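Local coordinates for multiple antibiotic resistance protein MARR (Escherichia coli, PDB 1JGS), which represses the marRAB operon, which activates antibiotic resistance and oxidative stress genes, by binding the marO operator/promoter site, at residues Q17-L22 with Q111-E116; F37-S42 with D70-K75; A46-P51 with E79-P84. All blocks are in the same frame, centred on the assembly; numbering follows the deposited sequence.

How the contacts relate
From the N terminus, the chain passes first through residues 17-22 of helix 8-27, which meet residues 111-116 only after most of the DNA-binding lobe has been built. Contact 1 thus closes a loop of 88 residues, and contacts 2 and 3 are nested inside it. These two cross: helix 34-46 (37-42) and the loop after it (46-51) come first, and their partners, helix 62-74 (70-75) and strand 78-82 (79-84), follow in the same order. Their centres lie about 13 Å apart, and D70 and R80 join them by a long, weak ion pair. Contact 1, its centre about 21 Å from that of contact 2, reaches it through D20 and K38, likewise a long, weak pair.

Contact 1. Residues Q17-L22 with Q111-E116; sequences QKKDRL and QDLHQE
L22 and L113 form the middle of a small apolar contact between two helical segments whose axes run at 135° to each other and approach to 10.6 Å. Followed outward, L22 touches the other helix from its first side-chain atom: CB packs on L113 CD2 at 3.5 Å. Beyond CG, which stands anti to the carbonyl carbon (chi1 -61°), the branch ending in CD1 runs on along the surface of helix 96-118. There CD1 lies 3.8 Å from L113 CD2 and 3.9 Å from E116 CB, so this one methyl spans two residues a helical turn apart. L113 divides its own fork: CD2 serves L22 and also rests against the backbone, 3.8 Å from K19 O, whereas CD1 reaches the aliphatic part of K19, 3.9 Å from its CE. The bent K19 chain passes this branch nearly at right angles. E116 contributes its CB, and its carboxylate extends beyond the apolar patch; K18 NZ remains 6.5 Å from E116 OE2, too far for direct pairing. K18 instead hydrogen-bonds through NZ to L137 O of the second subunit, in keeping with the role of the terminal helices in MarR-family dimerisation. Within its own chain, helix 8-27 brings Y26 against D112, L113 and E116, continuing the packing with helix 96-118 one turn beyond L22.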
loop_
_atom_site.group_PDB
_atom_site.type_symbol
_atom_site.label_atom_id
_atom_site.label_comp_id
_atom_site.label_asym_id
_atom_site.label_seq_id
_atom_site.Cartn_x
_atom_site.Cartn_y
_atom_site.Cartn_z
ATOM N N GLN A 17 -6.397 0.672 3.695
ATOM C CA GLN A 17 -7.231 0.861 2.518
ATOM C C GLN A 17 -7.999 2.156 2.743
ATOM O O GLN A 17 -7.804 3.140 2.032
ATOM C CB GLN A 17 -8.203 -0.312 2.379
ATOM C CG GLN A 17 -8.903 -0.418 1.034
ATOM C CD GLN A 17 -8.471 -1.650 0.249
ATOM O OE1 GLN A 17 -8.650 -2.788 0.699
ATOM N NE2 GLN A 17 -7.900 -1.428 -0.932
ATOM N N LYS A 18 -8.850 2.151 3.766
ATOM C CA LYS A 18 -9.661 3.310 4.112
ATOM C C LYS A 18 -8.827 4.582 4.108
ATOM O O LYS A 18 -9.196 5.575 3.488
ATOM C CB LYS A 18 -10.295 3.137 5.497
ATOM C CG LYS A 18 -11.234 4.277 5.860
ATOM C CD LYS A 18 -11.560 4.312 7.340
ATOM C CE LYS A 18 -12.522 5.458 7.682
ATOM N NZ LYS A 18 -13.959 5.042 7.680
ATOM N N LYS A 19 -7.704 4.535 4.812
ATOM C CA LYS A 19 -6.799 5.674 4.925
ATOM C C LYS A 19 -6.415 6.254 3.564
ATOM O O LYS A 19 -6.351 7.474 3.394
ATOM C CB LYS A 19 -5.542 5.251 5.697
ATOM C CG LYS A 19 -4.574 6.377 6.026
ATOM C CD LYS A 19 -3.428 6.446 5.029
ATOM C CE LYS A 19 -2.382 7.461 5.475
ATOM N NZ LYS A 19 -1.171 7.459 4.606
ATOM N N ASP A 20 -6.168 5.383 2.592
ATOM C CA ASP A 20 -5.787 5.865 1.275
ATOM C C ASP A 20 -6.989 6.455 0.565
ATOM O O ASP A 20 -6.873 7.480 -0.113
ATOM C CB ASP A 20 -5.164 4.743 0.438
ATOM C CG ASP A 20 -3.752 4.389 0.894
ATOM O OD1 ASP A 20 -3.018 5.298 1.349
ATOM O OD2 ASP A 20 -3.371 3.203 0.782
ATOM N N ARG A 21 -8.143 5.815 0.737
ATOM C CA ARG A 21 -9.378 6.281 0.114
ATOM C C ARG A 21 -9.677 7.707 0.551
ATOM O O ARG A 21 -10.132 8.527 -0.241
ATOM C CB ARG A 21 -10.556 5.378 0.489
ATOM C CG ARG A 21 -11.890 5.909 -0.004
ATOM C CD ARG A 21 -13.046 5.000 0.356
ATOM N NE ARG A 21 -14.324 5.628 0.033
ATOM C CZ ARG A 21 -15.512 5.072 0.250
ATOM N NH1 ARG A 21 -15.591 3.864 0.795
ATOM N NH2 ARG A 21 -16.624 5.723 -0.079
ATOM N N LEU A 22 -9.422 7.995 1.820
ATOM C CA LEU A 22 -9.657 9.329 2.338
ATOM C C LEU A 22 -8.649 10.278 1.697
ATOM O O LEU A 22 -8.988 11.399 1.316
ATOM C CB LEU A 22 -9.507 9.342 3.865
ATOM C CG LEU A 22 -10.499 8.439 4.607
ATOM C CD1 LEU A 22 -10.354 8.618 6.109
ATOM C CD2 LEU A 22 -11.910 8.790 4.184
ATOM N N GLN A 111 -4.359 16.822 8.665
ATOM C CA GLN A 111 -5.351 17.445 9.542
ATOM C C GLN A 111 -6.766 16.906 9.333
ATOM O O GLN A 111 -7.610 17.025 10.219
ATOM C CB GLN A 111 -5.354 18.963 9.338
ATOM C CG GLN A 111 -4.079 19.652 9.791
ATOM C CD GLN A 111 -4.001 21.105 9.347
ATOM O OE1 GLN A 111 -3.037 21.809 9.653
ATOM N NE2 GLN A 111 -5.016 21.559 8.617
ATOM N N ASP A 112 -7.024 16.325 8.162
ATOM C CA ASP A 112 -8.341 15.771 7.857
ATOM C C ASP A 112 -8.425 14.297 8.220
ATOM O O ASP A 112 -9.473 13.815 8.649
ATOM C CB ASP A 112 -8.668 15.929 6.371
ATOM C CG ASP A 112 -8.899 17.368 5.971
ATOM O OD1 ASP A 112 -9.256 17.598 4.798
ATOM O OD2 ASP A 112 -8.727 18.267 6.822
ATOM N N LEU A 113 -7.321 13.582 8.028
ATOM C CA LEU A 113 -7.276 12.161 8.343
ATOM C C LEU A 113 -7.416 11.955 9.837
ATOM O O LEU A 113 -8.290 11.222 10.295
ATOM C CB LEU A 113 -5.955 11.546 7.871
ATOM C CG LEU A 113 -5.825 11.182 6.393
ATOM C CD1 LEU A 113 -4.399 10.720 6.102
ATOM C CD2 LEU A 113 -6.819 10.081 6.055
ATOM N N HIS A 114 -6.547 12.611 10.594
ATOM C CA HIS A 114 -6.565 12.503 12.042
ATOM C C HIS A 114 -8.004 12.569 12.522
ATOM O O HIS A 114 -8.453 11.712 13.283
ATOM C CB HIS A 114 -5.762 13.644 12.669
ATOM C CG HIS A 114 -5.542 13.489 14.142
ATOM N ND1 HIS A 114 -6.575 13.296 15.034
ATOM C CD2 HIS A 114 -4.406 13.510 14.880
ATOM C CE1 HIS A 114 -6.085 13.204 16.257
ATOM N NE2 HIS A 114 -4.773 13.331 16.191
ATOM N N GLN A 115 -8.726 13.587 12.062
ATOM C CA GLN A 115 -10.121 13.772 12.443
ATOM C C GLN A 115 -10.969 12.596 11.980
ATOM O O GLN A 115 -11.539 11.875 12.798
ATOM C CB GLN A 115 -10.671 15.061 11.835
ATOM C CG GLN A 115 -9.833 16.290 12.131
ATOM C CD GLN A 115 -9.591 16.490 13.615
ATOM O OE1 GLN A 115 -10.534 16.566 14.404
ATOM N NE2 GLN A 115 -8.322 16.581 14.005
ATOM N N GLU A 116 -11.045 12.400 10.668
ATOM C CA GLU A 116 -11.844 11.316 10.110
ATOM C C GLU A 116 -11.573 9.944 10.707
ATOM O O GLU A 116 -12.512 9.211 11.025
ATOM C CB GLU A 116 -11.672 11.250 8.592
ATOM C CG GLU A 116 -12.521 12.253 7.828
ATOM C CD GLU A 116 -13.973 12.220 8.260
ATOM O OE1 GLU A 116 -14.311 12.896 9.255
ATOM O OE2 GLU A 116 -14.770 11.507 7.612
#

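Contact 2. Residues F37-S42 with D70-K75; sequences FKVLCS and DRLVCK
With CG anti to the carbonyl carbon (chi1 -71°) and CD1 fully extended beyond it, L72 reaches from its helix toward V39, whose CG1 is carried anti to the backbone N (chi1 167°). These rotamers bring methyl against methyl: L72 CD1 lies 3.5 Å from V39 CG1 and 4.1 Å from V39 CB. The other branch of L72 takes a looser position, its CD2 4.4 Å from L40 CD2. L72 therefore faces two successive residues of helix 34-46, close on V39 and more distant on L40, and the three side chains are all buried. Only aliphatic carbons meet; the nearest CA atoms, of L40 and L72, are 8.8 Å apart. Farther round helix 34-46, S42 OG folds back to donate to K38 O at 3.0 Å, coming from above the carbonyl plane, 40° out of it. K38 O also accepts the helical bond from S42 N, so two donors of the same residue share this one oxygen. Helix 62-74 is the recognition helix of the winged helix-turn-helix fold, and this contact sets it against helix 34-46. V39 and S42 also pack on L58 of helix 51-58, L40 and L72 both touch W77, in the loop before strand 78-82, and V78, its first residue, and F37, L40 and C41 turn to helix 96-118 through C102, C105 and H106.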
loop_
_atom_site.group_PDB
_atom_site.type_symbol
_atom_site.label_atom_id
_atom_site.label_comp_id
_atom_site.label_asym_id
_atom_site.label_seq_id
_atom_site.Cartn_x
_atom_site.Cartn_y
_atom_site.Cartn_z
ATOM N N PHE A 37 1.832 12.645 -4.658
ATOM C CA PHE A 37 2.066 13.100 -3.284
ATOM C C PHE A 37 3.002 12.140 -2.538
ATOM O O PHE A 37 3.951 12.570 -1.877
ATOM C CB PHE A 37 0.739 13.227 -2.535
ATOM C CG PHE A 37 0.886 13.706 -1.124
ATOM C CD1 PHE A 37 1.673 14.820 -0.830
ATOM C CD2 PHE A 37 0.227 13.058 -0.086
ATOM C CE1 PHE A 37 1.805 15.285 0.476
ATOM C CE2 PHE A 37 0.352 13.515 1.228
ATOM C CZ PHE A 37 1.147 14.634 1.509
ATOM N N LYS A 38 2.746 10.841 -2.668
ATOM C CA LYS A 38 3.576 9.822 -2.026
ATOM C C LYS A 38 5.023 9.929 -2.534
ATOM O O LYS A 38 5.973 9.913 -1.745
ATOM C CB LYS A 38 3.023 8.426 -2.332
ATOM C CG LYS A 38 1.615 8.174 -1.809
ATOM C CD LYS A 38 1.083 6.824 -2.286
ATOM C CE LYS A 38 -0.299 6.516 -1.715
ATOM N NZ LYS A 38 -0.273 6.325 -0.236
ATOM N N VAL A 39 5.198 10.032 -3.849
ATOM C CA VAL A 39 6.545 10.159 -4.393
ATOM C C VAL A 39 7.251 11.391 -3.828
ATOM O O VAL A 39 8.457 11.349 -3.590
ATOM C CB VAL A 39 6.533 10.245 -5.933
ATOM C CG1 VAL A 39 7.890 10.700 -6.454
ATOM C CG2 VAL A 39 6.182 8.875 -6.517
ATOM N N LEU A 40 6.516 12.480 -3.605
ATOM C CA LEU A 40 7.139 13.692 -3.055
ATOM C C LEU A 40 7.546 13.509 -1.585
ATOM O O LEU A 40 8.632 13.915 -1.171
ATOM C CB LEU A 40 6.205 14.913 -3.146
ATOM C CG LEU A 40 5.868 15.592 -4.475
ATOM C CD1 LEU A 40 5.045 16.853 -4.186
ATOM C CD2 LEU A 40 7.122 15.955 -5.229
ATOM N N CYS A 41 6.670 12.904 -0.797
ATOM C CA CYS A 41 6.972 12.699 0.609
ATOM C C CYS A 41 8.177 11.780 0.765
ATOM O O CYS A 41 8.997 11.969 1.665
ATOM C CB CYS A 41 5.761 12.105 1.323
ATOM S SG CYS A 41 4.322 13.189 1.337
ATOM N N SER A 42 8.286 10.791 -0.116
ATOM C CA SER A 42 9.398 9.840 -0.064
ATOM C C SER A 42 10.740 10.447 -0.454
ATOM O O SER A 42 11.762 10.107 0.121
ATOM C CB SER A 42 9.119 8.647 -0.979
ATOM O OG SER A 42 7.945 7.964 -0.578
ATOM N N ASP A 70 9.191 12.319 -14.591
ATOM C CA ASP A 70 9.168 13.312 -15.665
ATOM C C ASP A 70 7.969 14.230 -15.478
ATOM O O ASP A 70 8.083 15.434 -15.664
ATOM C CB ASP A 70 9.097 12.651 -17.046
ATOM C CG ASP A 70 10.476 12.248 -17.589
ATOM O OD1 ASP A 70 11.519 12.577 -16.970
ATOM O OD2 ASP A 70 10.511 11.602 -18.659
ATOM N N ARG A 71 6.815 13.681 -15.121
ATOM C CA ARG A 71 5.655 14.540 -14.913
ATOM C C ARG A 71 5.950 15.507 -13.764
ATOM O O ARG A 71 5.620 16.688 -13.834
ATOM C CB ARG A 71 4.406 13.711 -14.586
ATOM C CG ARG A 71 3.162 14.526 -14.231
ATOM C CD ARG A 71 2.845 15.583 -15.297
ATOM N NE ARG A 71 2.603 15.015 -16.627
ATOM C CZ ARG A 71 1.515 14.330 -16.966
ATOM N NH1 ARG A 71 0.555 14.121 -16.069
ATOM N NH2 ARG A 71 1.375 13.865 -18.202
ATOM N N LEU A 72 6.577 15.012 -12.704
ATOM C CA LEU A 72 6.876 15.878 -11.558
ATOM C C LEU A 72 7.852 16.995 -11.925
ATOM O O LEU A 72 7.754 18.108 -11.405
ATOM C CB LEU A 72 7.407 15.038 -10.389
ATOM C CG LEU A 72 6.311 14.170 -9.744
ATOM C CD1 LEU A 72 6.864 13.206 -8.718
ATOM C CD2 LEU A 72 5.295 15.098 -9.123
ATOM N N VAL A 73 8.795 16.709 -12.820
ATOM C CA VAL A 73 9.738 17.742 -13.251
ATOM C C VAL A 73 8.955 18.776 -14.053
ATOM O O VAL A 73 9.158 19.971 -13.869
ATOM C CB VAL A 73 10.868 17.151 -14.119
ATOM C CG1 VAL A 73 11.734 18.255 -14.697
ATOM C CG2 VAL A 73 11.710 16.199 -13.264
ATOM N N CYS A 74 8.038 18.321 -14.918
ATOM C CA CYS A 74 7.208 19.238 -15.715
ATOM C C CYS A 74 6.406 20.163 -14.807
ATOM O O CYS A 74 6.110 21.305 -15.168
ATOM C CB CYS A 74 6.217 18.480 -16.601
ATOM S SG CYS A 74 6.874 17.836 -18.135
ATOM N N LYS A 75 6.022 19.667 -13.641
ATOM C CA LYS A 75 5.259 20.495 -12.722
ATOM C C LYS A 75 6.200 21.385 -11.906
ATOM O O LYS A 75 5.750 22.234 -11.127
ATOM C CB LYS A 75 4.418 19.617 -11.796
ATOM C CG LYS A 75 3.218 18.981 -12.474
ATOM C CD LYS A 75 2.430 18.133 -11.472
ATOM C CE LYS A 75 1.057 17.749 -12.000
ATOM N NZ LYS A 75 0.136 17.396 -10.895
#

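Contact 3. Residues A46-P51 with E79-P84. With SAL (2-hydroxybenzoic acid), chain B.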
loop_
_atom_site.group_PDB
_atom_site.type_symbol
_atom_site.label_atom_id
_atom_site.label_comp_id
_atom_site.label_asym_id
_atom_site.label_seq_id
_atom_site.Cartn_x
_atom_site.Cartn_y
_atom_site.Cartn_z
ATOM N N ALA A 46 14.185 11.459 2.342
ATOM C CA ALA A 46 15.519 11.041 1.979
ATOM C C ALA A 46 16.423 12.200 1.536
ATOM O O ALA A 46 17.629 11.995 1.332
ATOM C CB ALA A 46 15.423 10.007 0.883
ATOM N N ALA A 47 15.853 13.404 1.391
ATOM C CA ALA A 47 16.607 14.586 0.954
ATOM C C ALA A 47 16.983 14.455 -0.520
ATOM O O ALA A 47 16.607 15.285 -1.354
ATOM C CB ALA A 47 17.873 14.753 1.783
ATOM N N CYS A 48 17.741 13.404 -0.810
ATOM C CA CYS A 48 18.203 13.078 -2.149
ATOM C C CYS A 48 18.164 11.555 -2.272
ATOM O O CYS A 48 18.650 10.847 -1.391
ATOM C CB CYS A 48 19.645 13.544 -2.362
ATOM S SG CYS A 48 19.870 15.313 -2.567
ATOM N N ILE A 49 17.605 11.047 -3.361
ATOM C CA ILE A 49 17.539 9.605 -3.540
ATOM C C ILE A 49 17.599 9.234 -5.010
ATOM O O ILE A 49 17.155 10.003 -5.876
ATOM C CB ILE A 49 16.242 9.030 -2.941
ATOM C CG1 ILE A 49 16.220 7.506 -3.117
ATOM C CG2 ILE A 49 15.033 9.682 -3.608
ATOM C CD1 ILE A 49 15.055 6.827 -2.437
ATOM N N THR A 50 18.157 8.064 -5.291
ATOM C CA THR A 50 18.258 7.594 -6.670
ATOM C C THR A 50 16.893 7.081 -7.138
ATOM O O THR A 50 16.068 6.633 -6.332
ATOM C CB THR A 50 19.288 6.463 -6.799
ATOM O OG1 THR A 50 18.855 5.328 -6.037
ATOM C CG2 THR A 50 20.646 6.930 -6.301
ATOM N N PRO A 51 16.624 7.158 -8.443
ATOM C CA PRO A 51 15.322 6.667 -8.891
ATOM C C PRO A 51 15.127 5.192 -8.541
ATOM O O PRO A 51 14.045 4.788 -8.081
ATOM C CB PRO A 51 15.360 6.931 -10.385
ATOM C CG PRO A 51 16.167 8.194 -10.466
ATOM C CD PRO A 51 17.306 7.900 -9.518
ATOM N N GLU A 79 13.683 17.851 -9.274
ATOM C CA GLU A 79 14.807 18.125 -10.157
ATOM C C GLU A 79 15.843 17.029 -9.969
ATOM O O GLU A 79 15.921 16.406 -8.899
ATOM C CB GLU A 79 15.420 19.509 -9.882
ATOM C CG GLU A 79 16.282 19.641 -8.644
ATOM C CD GLU A 79 16.688 21.093 -8.398
ATOM O OE1 GLU A 79 15.786 21.923 -8.212
ATOM O OE2 GLU A 79 17.896 21.424 -8.396
ATOM N N ARG A 80 16.616 16.801 -11.022
ATOM C CA ARG A 80 17.644 15.775 -11.061
ATOM C C ARG A 80 19.061 16.341 -10.975
ATOM O O ARG A 80 19.394 17.323 -11.644
ATOM C CB ARG A 80 17.511 15.002 -12.369
ATOM C CG ARG A 80 17.457 13.510 -12.226
ATOM C CD ARG A 80 17.160 12.923 -13.571
ATOM N NE ARG A 80 15.951 13.534 -14.099
ATOM C CZ ARG A 80 14.798 12.899 -14.287
ATOM N NH1 ARG A 80 14.692 11.614 -13.996
ATOM N NH2 ARG A 80 13.747 13.564 -14.757
ATOM N N LEU A 81 19.898 15.717 -10.156
ATOM C CA LEU A 81 21.279 16.161 -10.037
ATOM C C LEU A 81 22.181 14.939 -10.148
ATOM O O LEU A 81 21.734 13.807 -9.964
ATOM C CB LEU A 81 21.526 16.868 -8.706
ATOM C CG LEU A 81 21.346 16.022 -7.449
ATOM C CD1 LEU A 81 22.319 16.490 -6.378
ATOM C CD2 LEU A 81 19.899 16.125 -6.963
ATOM N N PRO A 82 23.466 15.154 -10.468
ATOM C CA PRO A 82 24.403 14.035 -10.598
ATOM C C PRO A 82 24.612 13.361 -9.252
ATOM O O PRO A 82 24.638 14.029 -8.217
ATOM C CB PRO A 82 25.676 14.706 -11.116
ATOM C CG PRO A 82 25.150 15.923 -11.855
ATOM C CD PRO A 82 24.092 16.417 -10.900
ATOM N N ASN A 83 24.734 12.038 -9.264
ATOM C CA ASN A 83 24.949 11.287 -8.034
ATOM C C ASN A 83 26.449 11.294 -7.753
ATOM O O ASN A 83 27.238 10.810 -8.558
ATOM C CB ASN A 83 24.455 9.842 -8.184
ATOM C CG ASN A 83 24.542 9.056 -6.882
ATOM O OD1 ASN A 83 25.541 9.126 -6.174
ATOM N ND2 ASN A 83 23.499 8.298 -6.567
ATOM N N PRO A 84 26.859 11.867 -6.611
ATOM C CA PRO A 84 28.274 11.933 -6.234
ATOM C C PRO A 84 28.914 10.559 -6.052
ATOM O O PRO A 84 29.949 10.266 -6.646
ATOM C CB PRO A 84 28.244 12.734 -4.936
ATOM C CG PRO A 84 27.070 13.641 -5.141
ATOM C CD PRO A 84 26.045 12.678 -5.692
HETATM C "C1'" SAL B . 15.440 8.463 -14.233
HETATM O "O1'" SAL B . 16.398 9.364 -14.414
HETATM O "O2'" SAL B . 14.245 8.781 -14.316
HETATM C C1 SAL B . 15.879 7.084 -13.933
HETATM C C2 SAL B . 14.894 6.035 -13.717
HETATM C C3 SAL B . 15.286 4.707 -13.424
HETATM C C4 SAL B . 16.633 4.365 -13.332
HETATM C C5 SAL B . 17.724 5.483 -13.564
HETATM C C6 SAL B . 17.284 6.771 -13.848
HETATM O O2 SAL B . 13.556 6.265 -13.783
#
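C48 and T50 lie in a connecting segment that leaves helix 34-46 through A47, with its positive phi of 71°, and passes L81 and N83 with CA separations of 9.0 Å (C48 to L81) and 7.8 Å (T50 to N83), too wide for direct backbone pairing. The segments meet through side chains. The closest approach joins T50 CG2 to N83 ND2 at 3.2 Å, short for a methyl and an amide nitrogen and doubtful in detail; it is not a hydrogen bond. T50 CG2 stands anti to the carbonyl carbon, directed to N83, while OG1 sits between the backbone N and the carbonyl carbon (chi1 64°), from where the hydroxyl accepts a hydrogen bond from E53 N as the N-cap of helix 51-58. Two residues earlier in each segment, C48 SG touches L81 CD2 more loosely, at 4.5 Å. Both segments belong to the winged helix-turn-helix: strand 78-82 pairs antiparallel with strand 90-94 in the wing, where backbone bonds join L81 to L91 and, just past the strand ends, N83 to G89; the backbone of I49 bonds to V92. One salicylate site of the crystal lies beside this framework. P51 lies over the benzene ring of the ligand, with CB 3.5 Å from SAL C2 and CG 3.7 Å from SAL C1. R80, its chain bent at chi3, swings the guanidinium to the carboxylate; NH1 donates a weak, bent bond of 2.9 Å to SAL O1' (128° at the hydrogen), with SAL O2' at the same distance from NH1, and O1' lies at the edge of the guanidinium, near its plane. The positive charge probably favours the ionised carboxylate. T66 OG1 adds a further hydrogen bond to the ligand, and V52, L62, L69 and V90 complete the pocket.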